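Local coordinates for tudor domain-containing protein 1 (Mus musculus, PDB 4B9W) that binds arginine-methylated Piwi proteins as a multi-Tudor scaffold of the piRNA pathway, helping to silence transposable elements during spermatogenesis, at residues Lys97-Phe100 against Asn105-Glu108; Asp47-Leu52 against Val101-Val106. One frame throughout, in Å; residues are numbered along the deposited sequence.

Contact 1: residues Lys97-Phe100 against Asn105-Glu108; sequences KVHF and NVEE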
loop_
_atom_site.group_PDB
_atom_site.type_symbol
_atom_site.label_atom_id
_atom_site.label_comp_id
_atom_site.label_asym_id
_atom_site.label_seq_id
_atom_site.Cartn_x
_atom_site.Cartn_y
_atom_site.Cartn_z
ATOM N N LYS A 97 10.794 -5.196 0.899
ATOM C CA LYS A 97 9.489 -5.639 1.412
ATOM C C LYS A 97 8.888 -6.662 0.501
ATOM O O LYS A 97 8.843 -6.487 -0.718
ATOM C CB LYS A 97 8.498 -4.499 1.585
ATOM C CG LYS A 97 8.922 -3.559 2.678
ATOM C CD LYS A 97 7.792 -2.698 3.142
ATOM C CE LYS A 97 8.293 -1.795 4.240
ATOM N NZ LYS A 97 7.308 -0.722 4.498
ATOM N N VAL A 98 8.393 -7.723 1.115
ATOM C CA VAL A 98 7.846 -8.835 0.386
ATOM C C VAL A 98 6.401 -9.082 0.793
ATOM O O VAL A 98 6.063 -8.944 1.969
ATOM C CB VAL A 98 8.683 -10.104 0.612
ATOM C CG1 VAL A 98 10.045 -9.917 -0.025
ATOM C CG2 VAL A 98 8.785 -10.430 2.109
ATOM N N HIS A 99 5.579 -9.404 -0.205
ATOM C CA HIS A 99 4.208 -9.848 -0.036
ATOM C C HIS A 99 4.155 -11.339 0.028
ATOM O O HIS A 99 4.433 -12.024 -0.956
ATOM C CB HIS A 99 3.355 -9.380 -1.211
ATOM C CG HIS A 99 1.908 -9.737 -1.062
ATOM N ND1 HIS A 99 1.017 -8.909 -0.463
ATOM C CD2 HIS A 99 1.223 -10.896 -1.381
ATOM C CE1 HIS A 99 -0.194 -9.518 -0.444
ATOM N NE2 HIS A 99 -0.052 -10.737 -1.008
ATOM N N PHE A 100 3.813 -11.880 1.193
ATOM C CA PHE A 100 3.659 -13.332 1.323
ATOM C C PHE A 100 2.363 -13.795 0.638
ATOM O O PHE A 100 1.275 -13.580 1.153
ATOM C CB PHE A 100 3.726 -13.728 2.819
ATOM C CG PHE A 100 5.111 -13.632 3.384
ATOM C CD1 PHE A 100 6.045 -14.609 3.092
ATOM C CD2 PHE A 100 5.494 -12.562 4.184
ATOM C CE1 PHE A 100 7.344 -14.528 3.580
ATOM C CE2 PHE A 100 6.783 -12.471 4.676
ATOM C CZ PHE A 100 7.711 -13.459 4.378
ATOM N N ASN A 105 0.128 -11.047 4.177
ATOM C CA ASN A 105 0.969 -10.098 4.922
ATOM C C ASN A 105 2.191 -9.655 4.130
ATOM O O ASN A 105 2.682 -10.367 3.219
ATOM C CB ASN A 105 1.404 -10.644 6.283
ATOM C CG ASN A 105 2.168 -11.947 6.182
ATOM O OD1 ASN A 105 1.696 -12.875 5.570
ATOM N ND2 ASN A 105 3.348 -12.015 6.794
ATOM N N VAL A 106 2.651 -8.461 4.465
ATOM C CA VAL A 106 3.837 -7.862 3.870
ATOM C C VAL A 106 4.852 -7.656 4.984
ATOM O O VAL A 106 4.509 -7.091 6.007
ATOM C CB VAL A 106 3.506 -6.496 3.213
ATOM C CG1 VAL A 106 4.784 -5.720 2.854
ATOM C CG2 VAL A 106 2.623 -6.700 1.986
ATOM N N GLU A 107 6.089 -8.104 4.790
ATOM C CA GLU A 107 7.165 -7.891 5.771
ATOM C C GLU A 107 8.444 -7.298 5.120
ATOM O O GLU A 107 8.766 -7.590 3.974
ATOM C CB GLU A 107 7.544 -9.214 6.464
ATOM C CG GLU A 107 6.399 -10.020 7.082
ATOM C CD GLU A 107 5.634 -9.278 8.167
ATOM O OE1 GLU A 107 6.279 -8.493 8.900
ATOM O OE2 GLU A 107 4.391 -9.498 8.297
ATOM N N GLU A 108 9.183 -6.501 5.877
ATOM C CA GLU A 108 10.508 -6.041 5.469
ATOM C C GLU A 108 11.573 -7.071 5.841
ATOM O O GLU A 108 11.708 -7.426 7.020
ATOM C CB GLU A 108 10.840 -4.733 6.153
ATOM C CG GLU A 108 12.211 -4.195 5.756
ATOM C CD GLU A 108 12.470 -2.810 6.296
ATOM O OE1 GLU A 108 11.491 -2.109 6.595
ATOM O OE2 GLU A 108 13.655 -2.421 6.413
#
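The ring of F100 is met by two side chains of the partner segment, the amide of N105 crossing it obliquely and the E107 chain at its edge, where the antiparallel hairpin of strands 96-100 and 106-109 opens into its loop. ND2 of N105 lies 3.4 Å from CD2 of F100, with amide and ring planes only 15° apart, and CG of E107 is 3.5 Å from CE2 of F100. The backbones are tied by F100 N to N105 O at 2.8 Å and by the mutual pair V98-E107. On the face of the sheet away from V98 and E107, CG2 of V106 comes 3.7 Å from ND1 of H99.

Behind this first shell, E107 bends at its second torsion (chi2 -60°), which brings OE2 back within 3.1 Å of N105 ND2. The bond is almost straight and lies in the amide plane, so it fixes the flip of the amide and leaves OD1 to accept from the modified side chain of the bound peptide. F76 meets F100 edge-to-face. With an alanine at N105, the peptide's modified side chain would probably lose its acceptor and the E107 carboxylate its amide mate. This Tudor pocket thus pairs an aromatic wall with an amide oxygen held in place by E107, consistent with recognition of dimethylarginine.

Contact 2: residues Asp47-Leu52 against Val101-Val106; sequences DLNQSL and VDYGNV
The chi1 of N49, -72°, sets CG opposite its own carbonyl carbon and carries the amide off helix 41-57; Y103, with chi1 -57°, sends its ring the other way to meet it. The two side chains therefore approach from opposite directions, N49 bringing the NH2 end of its amide and Y103 its phenol oxygen. ND2 of N49 lies 2.9 Å from OH of Y103, near the plane of the ring and at its edge, with amide and ring planes 24° apart. The hydrogen bond it gives is weak, since the angle at the hydrogen is only 124°.

The other end of the same amide works through water. A single molecule donates to OD1 of N49 and, at 2.7 Å, to OD2 of D102, bridging the helix to the residue next to Y103. N49 thus reaches two neighbouring loop residues, Y103 by a weak direct bond and D102 by way of the water. Little surface is buried between the segments, about 100 Å², and the link is mainly polar.

In the fold, this is where helix 41-57 of this extended Tudor domain, the third of TDRD1, meets the loop joining strands 96-100 and 106-109 of the Tudor sheet. L45, on the same helix, packs against the side chains of D102 and Y103.

The loop side is fixed by further partners. D102 OD1 forms a salt bridge with R84 and also accepts from the backbone N of Q127, so its carboxylate is probably kept ionised, and OD2 accepts a hydrogen bond from the water. Y103 stands edge-to-face with the ring of Y83 and also packs against the modified side chain of the bound peptide, as expected of a wall of the aromatic cage.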
loop_
_atom_site.group_PDB
_atom_site.type_symbol
_atom_site.label_atom_id
_atom_site.label_comp_id
_atom_site.label_asym_id
_atom_site.label_seq_id
_atom_site.Cartn_x
_atom_site.Cartn_y
_atom_site.Cartn_z
ATOM N N ASP A 47 2.050 -29.072 2.017
ATOM C CA ASP A 47 3.062 -29.878 1.328
ATOM C C ASP A 47 4.121 -29.025 0.616
ATOM O O ASP A 47 5.317 -29.334 0.675
ATOM C CB ASP A 47 2.394 -30.851 0.356
ATOM C CG ASP A 47 1.615 -31.952 1.079
ATOM O OD1 ASP A 47 2.086 -32.426 2.143
ATOM O OD2 ASP A 47 0.533 -32.333 0.590
ATOM N N LEU A 48 3.677 -27.957 -0.043
ATOM C CA LEU A 48 4.571 -27.025 -0.719
ATOM C C LEU A 48 5.517 -26.367 0.278
ATOM O O LEU A 48 6.717 -26.257 0.027
ATOM C CB LEU A 48 3.769 -25.960 -1.473
ATOM C CG LEU A 48 4.575 -24.796 -2.071
ATOM C CD1 LEU A 48 5.612 -25.318 -3.057
ATOM C CD2 LEU A 48 3.665 -23.769 -2.719
ATOM N N ASN A 49 4.963 -25.918 1.402
ATOM C CA ASN A 49 5.731 -25.251 2.452
ATOM C C ASN A 49 6.775 -26.157 3.068
ATOM O O ASN A 49 7.896 -25.725 3.370
ATOM C CB ASN A 49 4.794 -24.717 3.541
ATOM C CG ASN A 49 3.998 -23.506 3.069
ATOM O OD1 ASN A 49 4.382 -22.841 2.100
ATOM N ND2 ASN A 49 2.874 -23.227 3.740
ATOM N N GLN A 50 6.411 -27.420 3.256
ATOM C CA GLN A 50 7.374 -28.415 3.673
ATOM C C GLN A 50 8.488 -28.498 2.627
ATOM O O GLN A 50 9.666 -28.460 2.962
ATOM C CB GLN A 50 6.688 -29.771 3.872
ATOM C CG GLN A 50 7.652 -30.902 4.171
ATOM C CD GLN A 50 8.571 -30.568 5.311
ATOM O OE1 GLN A 50 8.108 -30.411 6.433
ATOM N NE2 GLN A 50 9.883 -30.434 5.033
ATOM N N SER A 51 8.117 -28.578 1.359
ATOM C CA SER A 51 9.114 -28.663 0.299
ATOM C C SER A 51 9.998 -27.418 0.244
ATOM O O SER A 51 11.170 -27.518 -0.102
ATOM C CB SER A 51 8.460 -28.909 -1.059
ATOM O OG SER A 51 7.945 -30.227 -1.130
ATOM N N LEU A 52 9.440 -26.256 0.589
ATOM C CA LEU A 52 10.208 -25.006 0.612
ATOM C C LEU A 52 11.174 -24.975 1.780
ATOM O O LEU A 52 12.237 -24.368 1.673
ATOM C CB LEU A 52 9.293 -23.763 0.706
ATOM C CG LEU A 52 8.414 -23.374 -0.488
ATOM C CD1 LEU A 52 7.847 -21.963 -0.299
ATOM C CD2 LEU A 52 9.152 -23.464 -1.815
ATOM N N VAL A 101 2.503 -14.419 -0.539
ATOM C CA VAL A 101 1.393 -14.615 -1.491
ATOM C C VAL A 101 0.333 -15.635 -1.071
ATOM O O VAL A 101 -0.804 -15.598 -1.554
ATOM C CB VAL A 101 1.903 -15.009 -2.898
ATOM C CG1 VAL A 101 2.722 -13.888 -3.517
ATOM C CG2 VAL A 101 2.714 -16.290 -2.863
ATOM N N ASP A 102 0.696 -16.542 -0.178
ATOM C CA ASP A 102 -0.269 -17.515 0.328
ATOM C C ASP A 102 -0.969 -17.094 1.627
ATOM O O ASP A 102 -1.757 -17.876 2.158
ATOM C CB ASP A 102 0.424 -18.857 0.527
ATOM C CG ASP A 102 0.899 -19.460 -0.778
ATOM O OD1 ASP A 102 0.074 -19.634 -1.708
ATOM O OD2 ASP A 102 2.089 -19.808 -0.841
ATOM N N TYR A 103 -0.699 -15.877 2.128
ATOM C CA TYR A 103 -1.275 -15.412 3.426
ATOM C C TYR A 103 -1.763 -13.954 3.402
ATOM O O TYR A 103 -2.767 -13.643 4.022
ATOM C CB TYR A 103 -0.272 -15.639 4.594
ATOM C CG TYR A 103 0.155 -17.105 4.707
ATOM C CD1 TYR A 103 1.224 -17.586 3.957
ATOM C CD2 TYR A 103 -0.535 -18.003 5.522
ATOM C CE1 TYR A 103 1.597 -18.916 4.005
ATOM C CE2 TYR A 103 -0.156 -19.327 5.608
ATOM C CZ TYR A 103 0.911 -19.787 4.821
ATOM O OH TYR A 103 1.305 -21.114 4.850
ATOM N N GLY A 104 -1.041 -13.070 2.713
ATOM C CA GLY A 104 -1.493 -11.706 2.487
ATOM C C GLY A 104 -0.792 -10.643 3.302
ATOM O O GLY A 104 -1.093 -9.460 3.143
ATOM N N ASN A 105 0.128 -11.047 4.177
ATOM C CA ASN A 105 0.969 -10.098 4.922
ATOM C C ASN A 105 2.191 -9.655 4.130
ATOM O O ASN A 105 2.682 -10.367 3.219
ATOM C CB ASN A 105 1.404 -10.644 6.283
ATOM C CG ASN A 105 2.168 -11.947 6.182
ATOM O OD1 ASN A 105 1.696 -12.875 5.570
ATOM N ND2 ASN A 105 3.348 -12.015 6.794
ATOM N N VAL A 106 2.651 -8.461 4.465
ATOM C CA VAL A 106 3.837 -7.862 3.870
ATOM C C VAL A 106 4.852 -7.656 4.984
ATOM O O VAL A 106 4.509 -7.091 6.007
ATOM C CB VAL A 106 3.506 -6.496 3.213
ATOM C CG1 VAL A 106 4.784 -5.720 2.854
ATOM C CG2 VAL A 106 2.623 -6.700 1.986
HETATM O O HOH W 1 4.055 -20.135 0.911
#

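In the fold
Contacts 1 and 2 share one stretch of chain: residues 101-106 of contact 2 form the turn that closes the hairpin of contact 1, and N105 and V106 belong to both. Their centres lie 12 Å apart, and they touch where CE1 of H99 packs 3.7 Å from O of G104. Both reach the modified side chain of the bound MILI peptide. Contact 1 offers it the ring of F100 and an acceptor from N105, while contact 2 places the ring of Y103 against it. Y83, on strand 81-90, packs against both F100 and Y103, so sheet and loop line the methylarginine pocket together, while helix 41-57 backs the loop through Y103.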